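PDB 5XFM: alpha-glucosidase from Bacteroides thetaiotaomicron, which hydrolyses beta-L-arabinopyranosides and alpha-galactosides, acting as a bifunctional glycoside hydrolase of family 97. Local coordinates for residues A[107-115]-A[124-132]; A[204-214]-A[259-269]. The protein carries 1 engineered substitution. All blocks are in the same frame, centred on the assembly; numbering follows the deposited sequence.

Interaction 1. Residues A[107-115]-A[124-132]; sequences QGQKLGVIF and FRYTLPHQG
K110 and Q131 are joined by two hydrogen bonds beyond the last backbone bridge, G112 with T127. Q131 OE1 accepts from K110 N at 2.9 Å, and Q131 NE2 donates to K110 O at 3.0 Å. Both bonds lie in the carbonyl planes on lone pairs. The chain of Q131 turns in between its own N and carbonyl carbon (chi1 72°) and then runs straight out, which brings its amide alongside K110. Further on, ordinary antiparallel bonds link G112 with T127 and I114 with R125.

Apolar contacts fill the face of V113, F115, F124 and Y126. V113 CG2 lies alongside Y126 CD2 at 3.8 Å. The F115 and F124 rings are nearly parallel (28°) but slid apart, with centroids 5.6 Å away. L111 CD1 meets L128 CD2 at 3.6 Å. On the other face, I114 CD1 presses on T127 CG2 at a tight 3.4 Å. T127 OG1 sits 3.3 Å from G112 CA.

Y126 OH reaches beyond the hairpin to T144 and G56. The Q131 amide thus does the work of a peptide group and prolongs the hairpin's hydrogen-bond ladder past its last bridge.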
loop_
_atom_site.group_PDB
_atom_site.type_symbol
_atom_site.label_atom_id
_atom_site.label_comp_id
_atom_site.label_asym_id
_atom_site.label_seq_id
_atom_site.Cartn_x
_atom_site.Cartn_y
_atom_site.Cartn_z
ATOM N N GLN A 107 16.638 -6.762 -36.023
ATOM C CA GLN A 107 16.155 -7.977 -36.666
ATOM C C GLN A 107 14.747 -7.780 -37.220
ATOM O O GLN A 107 14.203 -8.660 -37.878
ATOM C CB GLN A 107 16.168 -9.151 -35.681
ATOM C CG GLN A 107 17.552 -9.593 -35.218
ATOM C CD GLN A 107 18.175 -8.629 -34.221
ATOM O OE1 GLN A 107 17.469 -7.896 -33.525
ATOM N NE2 GLN A 107 19.501 -8.629 -34.148
ATOM N N GLY A 108 14.170 -6.611 -36.971
ATOM C CA GLY A 108 12.848 -6.311 -37.479
ATOM C C GLY A 108 11.730 -6.722 -36.539
ATOM O O GLY A 108 10.553 -6.610 -36.887
ATOM N N GLN A 109 12.084 -7.223 -35.359
ATOM C CA GLN A 109 11.072 -7.590 -34.373
ATOM C C GLN A 109 10.502 -6.332 -33.721
ATOM O O GLN A 109 11.194 -5.323 -33.582
ATOM C CB GLN A 109 11.647 -8.553 -33.335
ATOM C CG GLN A 109 12.068 -9.880 -33.947
ATOM C CD GLN A 109 13.116 -10.603 -33.136
ATOM O OE1 GLN A 109 14.047 -9.989 -32.612
ATOM N NE2 GLN A 109 12.983 -11.918 -33.044
ATOM N N LYS A 110 9.220 -6.391 -33.374
ATOM C CA LYS A 110 8.460 -5.212 -32.969
ATOM C C LYS A 110 8.124 -5.188 -31.481
ATOM O O LYS A 110 7.930 -6.235 -30.860
ATOM C CB LYS A 110 7.184 -5.110 -33.813
ATOM C CG LYS A 110 7.481 -4.787 -35.279
ATOM C CD LYS A 110 6.236 -4.710 -36.150
ATOM C CE LYS A 110 6.639 -4.373 -37.593
ATOM N NZ LYS A 110 5.500 -3.985 -38.477
ATOM N N LEU A 111 8.079 -3.984 -30.916
ATOM C CA LEU A 111 7.716 -3.782 -29.515
ATOM C C LEU A 111 7.006 -2.436 -29.326
ATOM O O LEU A 111 7.464 -1.424 -29.832
ATOM C CB LEU A 111 8.967 -3.856 -28.622
ATOM C CG LEU A 111 8.856 -3.419 -27.157
ATOM C CD1 LEU A 111 8.135 -4.469 -26.335
ATOM C CD2 LEU A 111 10.223 -3.130 -26.550
ATOM N N GLY A 112 5.892 -2.415 -28.603
ATOM C CA GLY A 112 5.228 -1.149 -28.330
ATOM C C GLY A 112 5.557 -0.584 -26.950
ATOM O O GLY A 112 5.838 -1.338 -26.018
ATOM N N VAL A 113 5.552 0.743 -26.822
ATOM C CA VAL A 113 5.635 1.396 -25.510
ATOM C C VAL A 113 4.538 2.449 -25.391
ATOM O O VAL A 113 4.413 3.316 -26.245
ATOM C CB VAL A 113 7.013 2.068 -25.263
ATOM C CG1 VAL A 113 7.135 2.540 -23.816
ATOM C CG2 VAL A 113 8.143 1.126 -25.603
ATOM N N ILE A 114 3.742 2.367 -24.332
ATOM C CA ILE A 114 2.613 3.274 -24.141
ATOM C C ILE A 114 2.786 4.119 -22.895
ATOM O O ILE A 114 2.977 3.580 -21.801
ATOM C CB ILE A 114 1.271 2.515 -24.025
ATOM C CG1 ILE A 114 0.957 1.769 -25.318
ATOM C CG2 ILE A 114 0.138 3.485 -23.713
ATOM C CD1 ILE A 114 1.569 0.410 -25.404
ATOM N N PHE A 115 2.682 5.434 -23.072
ATOM C CA PHE A 115 2.739 6.405 -21.982
ATOM C C PHE A 115 1.383 7.062 -21.754
ATOM O O PHE A 115 0.773 7.563 -22.689
ATOM C CB PHE A 115 3.771 7.501 -22.278
ATOM C CG PHE A 115 5.159 6.987 -22.551
ATOM C CD1 PHE A 115 5.533 6.595 -23.826
ATOM C CD2 PHE A 115 6.095 6.911 -21.527
ATOM C CE1 PHE A 115 6.814 6.136 -24.079
ATOM C CE2 PHE A 115 7.382 6.448 -21.771
ATOM C CZ PHE A 115 7.742 6.061 -23.048
ATOM N N PHE A 124 3.506 3.870 -17.693
ATOM C CA PHE A 124 3.898 3.368 -19.002
ATOM C C PHE A 124 4.129 1.877 -19.008
ATOM O O PHE A 124 4.485 1.293 -17.993
ATOM C CB PHE A 124 5.136 4.112 -19.535
ATOM C CG PHE A 124 6.430 3.739 -18.870
ATOM C CD1 PHE A 124 6.858 4.411 -17.738
ATOM C CD2 PHE A 124 7.248 2.757 -19.409
ATOM C CE1 PHE A 124 8.051 4.089 -17.139
ATOM C CE2 PHE A 124 8.445 2.427 -18.806
ATOM C CZ PHE A 124 8.844 3.095 -17.668
ATOM N N ARG A 125 3.876 1.253 -20.152
ATOM C CA ARG A 125 4.057 -0.190 -20.242
ATOM C C ARG A 125 4.491 -0.607 -21.633
ATOM O O ARG A 125 4.417 0.175 -22.581
ATOM C CB ARG A 125 2.774 -0.930 -19.850
ATOM C CG ARG A 125 1.629 -0.777 -20.837
ATOM C CD ARG A 125 0.558 -1.836 -20.605
ATOM N NE ARG A 125 -0.627 -1.572 -21.412
ATOM C CZ ARG A 125 -1.796 -2.189 -21.265
ATOM N NH1 ARG A 125 -1.959 -3.115 -20.327
ATOM N NH2 ARG A 125 -2.809 -1.867 -22.056
ATOM N N TYR A 126 4.984 -1.835 -21.740
ATOM C CA TYR A 126 5.360 -2.388 -23.030
ATOM C C TYR A 126 4.259 -3.298 -23.563
ATOM O O TYR A 126 3.564 -3.955 -22.790
ATOM C CB TYR A 126 6.665 -3.172 -22.924
ATOM C CG TYR A 126 7.809 -2.421 -22.292
ATOM C CD1 TYR A 126 8.065 -2.536 -20.933
ATOM C CD2 TYR A 126 8.646 -1.609 -23.053
ATOM C CE1 TYR A 126 9.114 -1.868 -20.343
ATOM C CE2 TYR A 126 9.698 -0.930 -22.471
ATOM C CZ TYR A 126 9.928 -1.065 -21.111
ATOM O OH TYR A 126 10.975 -0.402 -20.512
ATOM N N THR A 127 4.116 -3.356 -24.882
ATOM C CA THR A 127 3.256 -4.354 -25.507
ATOM C C THR A 127 4.084 -5.213 -26.459
ATOM O O THR A 127 5.046 -4.733 -27.063
ATOM C CB THR A 127 2.065 -3.717 -26.262
ATOM O OG1 THR A 127 2.538 -2.780 -27.239
ATOM C CG2 THR A 127 1.134 -3.003 -25.291
ATOM N N LEU A 128 3.719 -6.487 -26.558
ATOM C CA LEU A 128 4.355 -7.415 -27.487
ATOM C C LEU A 128 3.292 -8.093 -28.343
ATOM O O LEU A 128 2.398 -8.754 -27.819
ATOM C CB LEU A 128 5.169 -8.474 -26.740
ATOM C CG LEU A 128 6.420 -8.060 -25.969
ATOM C CD1 LEU A 128 6.720 -9.097 -24.922
ATOM C CD2 LEU A 128 7.596 -7.933 -26.928
ATOM N N PRO A 129 3.384 -7.926 -29.666
ATOM C CA PRO A 129 2.406 -8.524 -30.578
ATOM C C PRO A 129 2.731 -9.982 -30.893
ATOM O O PRO A 129 3.835 -10.442 -30.595
ATOM C CB PRO A 129 2.535 -7.656 -31.833
ATOM C CG PRO A 129 3.986 -7.276 -31.839
ATOM C CD PRO A 129 4.384 -7.112 -30.384
ATOM N N HIS A 130 1.779 -10.701 -31.481
ATOM C CA HIS A 130 2.073 -12.006 -32.062
ATOM C C HIS A 130 2.991 -11.827 -33.271
ATOM O O HIS A 130 2.652 -11.102 -34.204
ATOM C CB HIS A 130 0.792 -12.727 -32.479
ATOM C CG HIS A 130 1.014 -14.137 -32.931
ATOM N ND1 HIS A 130 1.525 -14.450 -34.174
ATOM C CD2 HIS A 130 0.757 -15.321 -32.324
ATOM C CE1 HIS A 130 1.602 -15.763 -34.301
ATOM N NE2 HIS A 130 1.139 -16.315 -33.193
ATOM N N GLN A 131 4.146 -12.489 -33.259
ATOM C CA GLN A 131 5.129 -12.321 -34.327
ATOM C C GLN A 131 6.136 -13.465 -34.360
ATOM O O GLN A 131 6.357 -14.134 -33.351
ATOM C CB GLN A 131 5.871 -10.994 -34.168
ATOM C CG GLN A 131 6.858 -10.969 -33.006
ATOM C CD GLN A 131 7.500 -9.608 -32.820
ATOM O OE1 GLN A 131 8.002 -9.011 -33.776
ATOM N NE2 GLN A 131 7.489 -9.109 -31.586
ATOM N N GLY A 132 6.730 -13.695 -35.526
ATOM C CA GLY A 132 7.707 -14.756 -35.701
ATOM C C GLY A 132 7.157 -16.152 -35.484
ATOM O O GLY A 132 7.906 -17.088 -35.205
#

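Interaction 2. Residues A[204-214]-A[259-269]; sequences DGWVLVSETGV and PWRTITVGDHL
L208 O is gripped by two donors. T264 N reaches L208 O at 2.9 Å in a nearly straight bond (172°), and a water donates to the same O, also at 2.9 Å. This water donates to T264 OG1 at 2.8 Å and is hydrogen-bonded to T262 OG1. T262 OG1 stands between its own N and carbonyl carbon (chi1 70°), where the water can bridge it to L208 O. T264 OG1 also bonds D121.

The rest of the ladder is regular. W206 pairs with G266, S210 with T262 and T212 with W260, each through two backbone hydrogen bonds.

E211 and R261 point the same way from a non-hydrogen-bonded pair and form a salt bridge. R261 NH1 faces E211 OE1, but the hydrogen bond within the bridge is weak and bent, and its very short separation is doubtful in detail. Each group has a second charged partner, R439 for E211 and E142 for R261.

At the far end, L269 covers one face of the W206 indole. L269 CD2 stands 3.6 Å from the five-membered ring centroid, 14° off its normal, a CH-pi contact. V207 CG1 and I263 CG2 touch at 3.7 Å on the opposite side of the sheet from W206. Near G213, V214 CG2 packs on P259 CG at 3.7 Å.

Two neighbouring, twisted antiparallel strands, buried along their length, fit the beta-sandwich of the galactose mutarotase-like N-terminal region of family 97 enzymes.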
loop_
_atom_site.group_PDB
_atom_site.type_symbol
_atom_site.label_atom_id
_atom_site.label_comp_id
_atom_site.label_asym_id
_atom_site.label_seq_id
_atom_site.Cartn_x
_atom_site.Cartn_y
_atom_site.Cartn_z
ATOM N N ASP A 204 13.469 21.030 -6.355
ATOM C CA ASP A 204 12.534 21.028 -7.476
ATOM C C ASP A 204 11.380 20.034 -7.325
ATOM O O ASP A 204 10.732 19.691 -8.311
ATOM C CB ASP A 204 13.277 20.737 -8.778
ATOM C CG ASP A 204 14.481 21.633 -8.969
ATOM O OD1 ASP A 204 14.382 22.825 -8.618
ATOM O OD2 ASP A 204 15.514 21.152 -9.483
ATOM N N GLY A 205 11.104 19.592 -6.100
ATOM C CA GLY A 205 9.957 18.733 -5.854
ATOM C C GLY A 205 10.199 17.255 -5.573
ATOM O O GLY A 205 11.192 16.883 -4.960
ATOM N N TRP A 206 9.253 16.417 -5.993
ATOM C CA TRP A 206 9.220 15.024 -5.570
ATOM C C TRP A 206 8.845 14.046 -6.684
ATOM O O TRP A 206 8.053 14.361 -7.581
ATOM C CB TRP A 206 8.232 14.857 -4.406
ATOM C CG TRP A 206 8.485 15.773 -3.239
ATOM C CD1 TRP A 206 8.076 17.070 -3.107
ATOM C CD2 TRP A 206 9.219 15.461 -2.046
ATOM N NE1 TRP A 206 8.500 17.579 -1.903
ATOM C CE2 TRP A 206 9.203 16.610 -1.233
ATOM C CE3 TRP A 206 9.880 14.315 -1.585
ATOM C CZ2 TRP A 206 9.828 16.650 0.017
ATOM C CZ3 TRP A 206 10.497 14.355 -0.345
ATOM C CH2 TRP A 206 10.468 15.517 0.440
ATOM N N VAL A 207 9.401 12.843 -6.585
ATOM C CA VAL A 207 9.082 11.743 -7.489
ATOM C C VAL A 207 8.820 10.433 -6.723
ATOM O O VAL A 207 9.612 10.035 -5.890
ATOM C CB VAL A 207 10.214 11.508 -8.495
ATOM C CG1 VAL A 207 9.953 10.240 -9.303
ATOM C CG2 VAL A 207 10.384 12.725 -9.415
ATOM N N LEU A 208 7.699 9.775 -6.999
ATOM C CA LEU A 208 7.410 8.454 -6.446
ATOM C C LEU A 208 7.350 7.396 -7.547
ATOM O O LEU A 208 6.510 7.470 -8.446
ATOM C CB LEU A 208 6.090 8.470 -5.688
ATOM C CG LEU A 208 5.697 7.163 -4.994
ATOM C CD1 LEU A 208 6.520 6.905 -3.724
ATOM C CD2 LEU A 208 4.202 7.138 -4.708
ATOM N N VAL A 209 8.242 6.417 -7.471
ATOM C CA VAL A 209 8.311 5.335 -8.452
ATOM C C VAL A 209 7.606 4.082 -7.937
ATOM O O VAL A 209 7.876 3.627 -6.827
ATOM C CB VAL A 209 9.778 4.996 -8.794
ATOM C CG1 VAL A 209 9.872 3.750 -9.646
ATOM C CG2 VAL A 209 10.450 6.187 -9.479
ATOM N N SER A 210 6.689 3.531 -8.727
ATOM C CA SER A 210 6.040 2.284 -8.330
ATOM C C SER A 210 5.611 1.468 -9.542
ATOM O O SER A 210 6.076 1.705 -10.651
ATOM C CB SER A 210 4.835 2.565 -7.432
ATOM O OG SER A 210 4.493 1.415 -6.678
ATOM N N GLU A 211 4.740 0.493 -9.327
ATOM C CA GLU A 211 4.177 -0.261 -10.440
ATOM C C GLU A 211 2.772 -0.726 -10.083
ATOM O O GLU A 211 2.457 -0.946 -8.906
ATOM C CB GLU A 211 5.064 -1.460 -10.798
ATOM C CG GLU A 211 4.906 -2.644 -9.863
ATOM C CD GLU A 211 5.740 -3.842 -10.267
ATOM O OE1 GLU A 211 6.053 -3.977 -11.467
ATOM O OE2 GLU A 211 6.082 -4.648 -9.370
ATOM N N THR A 212 1.927 -0.881 -11.096
ATOM C CA THR A 212 0.569 -1.354 -10.857
ATOM C C THR A 212 0.078 -2.277 -11.967
ATOM O O THR A 212 0.653 -2.317 -13.062
ATOM C CB THR A 212 -0.409 -0.177 -10.711
ATOM O OG1 THR A 212 -1.688 -0.664 -10.288
ATOM C CG2 THR A 212 -0.552 0.561 -12.036
ATOM N N GLY A 213 -1.002 -3.000 -11.684
ATOM C CA GLY A 213 -1.575 -3.916 -12.648
ATOM C C GLY A 213 -0.781 -5.198 -12.748
ATOM O O GLY A 213 -0.753 -5.843 -13.794
ATOM N N VAL A 214 -0.139 -5.578 -11.648
ATOM C CA VAL A 214 0.507 -6.882 -11.571
ATOM C C VAL A 214 -0.479 -7.959 -11.136
ATOM O O VAL A 214 -1.067 -7.888 -10.052
ATOM C CB VAL A 214 1.695 -6.876 -10.598
ATOM C CG1 VAL A 214 2.245 -8.295 -10.413
ATOM C CG2 VAL A 214 2.767 -5.910 -11.079
ATOM N N PRO A 259 3.245 -5.054 -16.837
ATOM C CA PRO A 259 2.501 -4.154 -15.949
ATOM C C PRO A 259 2.874 -2.690 -16.170
ATOM O O PRO A 259 3.774 -2.385 -16.957
ATOM C CB PRO A 259 2.919 -4.608 -14.550
ATOM C CG PRO A 259 3.400 -6.006 -14.722
ATOM C CD PRO A 259 3.995 -6.076 -16.090
ATOM N N TRP A 260 2.174 -1.788 -15.492
ATOM C CA TRP A 260 2.448 -0.367 -15.624
ATOM C C TRP A 260 3.554 0.068 -14.658
ATOM O O TRP A 260 3.509 -0.247 -13.472
ATOM C CB TRP A 260 1.178 0.445 -15.372
ATOM C CG TRP A 260 0.078 0.158 -16.358
ATOM C CD1 TRP A 260 -0.893 -0.801 -16.246
ATOM C CD2 TRP A 260 -0.161 0.825 -17.605
ATOM N NE1 TRP A 260 -1.719 -0.771 -17.345
ATOM C CE2 TRP A 260 -1.295 0.221 -18.192
ATOM C CE3 TRP A 260 0.466 1.877 -18.281
ATOM C CZ2 TRP A 260 -1.810 0.632 -19.421
ATOM C CZ3 TRP A 260 -0.050 2.284 -19.505
ATOM C CH2 TRP A 260 -1.175 1.659 -20.060
ATOM N N ARG A 261 4.554 0.769 -15.182
ATOM C CA ARG A 261 5.557 1.453 -14.373
ATOM C C ARG A 261 5.017 2.850 -14.081
ATOM O O ARG A 261 4.588 3.542 -15.008
ATOM C CB ARG A 261 6.865 1.561 -15.141
ATOM C CG ARG A 261 7.301 0.279 -15.826
ATOM C CD ARG A 261 7.630 -0.781 -14.842
ATOM N NE ARG A 261 7.839 -2.100 -15.438
ATOM C CZ ARG A 261 7.379 -3.222 -14.890
ATOM N NH1 ARG A 261 6.658 -3.174 -13.774
ATOM N NH2 ARG A 261 7.605 -4.388 -15.470
ATOM N N THR A 262 5.047 3.287 -12.828
ATOM C CA THR A 262 4.404 4.551 -12.484
ATOM C C THR A 262 5.356 5.579 -11.876
ATOM O O THR A 262 6.182 5.266 -11.012
ATOM C CB THR A 262 3.233 4.333 -11.506
ATOM O OG1 THR A 262 3.740 3.951 -10.221
ATOM C CG2 THR A 262 2.292 3.238 -12.028
ATOM N N ILE A 263 5.208 6.818 -12.331
ATOM C CA ILE A 263 5.996 7.940 -11.849
ATOM C C ILE A 263 5.085 9.088 -11.416
ATOM O O ILE A 263 4.469 9.745 -12.251
ATOM C CB ILE A 263 6.956 8.460 -12.927
ATOM C CG1 ILE A 263 7.714 7.306 -13.584
ATOM C CG2 ILE A 263 7.909 9.495 -12.343
ATOM C CD1 ILE A 263 8.521 7.729 -14.802
ATOM N N THR A 264 4.979 9.313 -10.114
ATOM C CA THR A 264 4.179 10.416 -9.604
ATOM C C THR A 264 5.108 11.585 -9.316
ATOM O O THR A 264 5.978 11.493 -8.465
ATOM C CB THR A 264 3.419 10.018 -8.327
ATOM O OG1 THR A 264 2.559 8.912 -8.613
ATOM C CG2 THR A 264 2.596 11.184 -7.795
ATOM N N VAL A 265 4.945 12.683 -10.032
ATOM C CA VAL A 265 5.934 13.753 -9.960
ATOM C C VAL A 265 5.247 15.086 -9.679
ATOM O O VAL A 265 4.148 15.336 -10.166
ATOM C CB VAL A 265 6.782 13.806 -11.252
ATOM C CG1 VAL A 265 5.917 13.548 -12.462
ATOM C CG2 VAL A 265 7.545 15.132 -11.378
ATOM N N GLY A 266 5.881 15.933 -8.873
ATOM C CA GLY A 266 5.346 17.265 -8.648
ATOM C C GLY A 266 6.371 18.209 -8.061
ATOM O O GLY A 266 7.476 17.797 -7.740
ATOM N N ASP A 267 6.021 19.484 -7.943
ATOM C CA ASP A 267 6.896 20.425 -7.265
ATOM C C ASP A 267 6.559 20.462 -5.780
ATOM O O ASP A 267 7.253 21.103 -4.996
ATOM C CB ASP A 267 6.771 21.829 -7.868
ATOM C CG ASP A 267 5.333 22.320 -7.912
ATOM O OD1 ASP A 267 4.411 21.515 -7.635
ATOM O OD2 ASP A 267 5.126 23.522 -8.186
ATOM N N HIS A 268 5.490 19.763 -5.408
ATOM C CA HIS A 268 5.053 19.666 -4.017
ATOM C C HIS A 268 4.670 18.239 -3.629
ATOM O O HIS A 268 4.586 17.351 -4.475
ATOM C CB HIS A 268 3.870 20.607 -3.757
ATOM C CG HIS A 268 4.195 22.056 -3.950
ATOM N ND1 HIS A 268 3.534 22.853 -4.860
ATOM C CD2 HIS A 268 5.104 22.854 -3.340
ATOM C CE1 HIS A 268 4.029 24.077 -4.810
ATOM N NE2 HIS A 268 4.984 24.104 -3.897
ATOM N N LEU A 269 4.442 18.027 -2.339
ATOM C CA LEU A 269 4.100 16.711 -1.823
ATOM C C LEU A 269 2.651 16.326 -2.121
ATOM O O LEU A 269 2.294 15.150 -2.045
ATOM C CB LEU A 269 4.372 16.655 -0.316
ATOM C CG LEU A 269 5.838 16.393 0.058
ATOM C CD1 LEU A 269 6.098 16.685 1.523
ATOM C CD2 LEU A 269 6.213 14.951 -0.269
HETATM O O HOH W 1 3.834 6.457 -8.878
#

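Overall arrangement
Following the chain from the N terminus, interaction 1 comes first. It closes a short hairpin between strands 110-117 and 121-128. Interaction 2 opens later and closes a longer excursion, with 44 residues between its segments. The two contacts run in series, so they neither nest nor cross. They still meet in space, because strand 256-266 lies between strands 121-128 and 206-212 in one antiparallel sheet. F124 O and R261 N, 2.9 Å apart, probably form a hydrogen bond across that seam, and R125 packs on W260. Together the contacts make four successive strands of the sheet, joining the hairpin 110-128 through strand 256-266 to strand 206-212 within the N-terminal region.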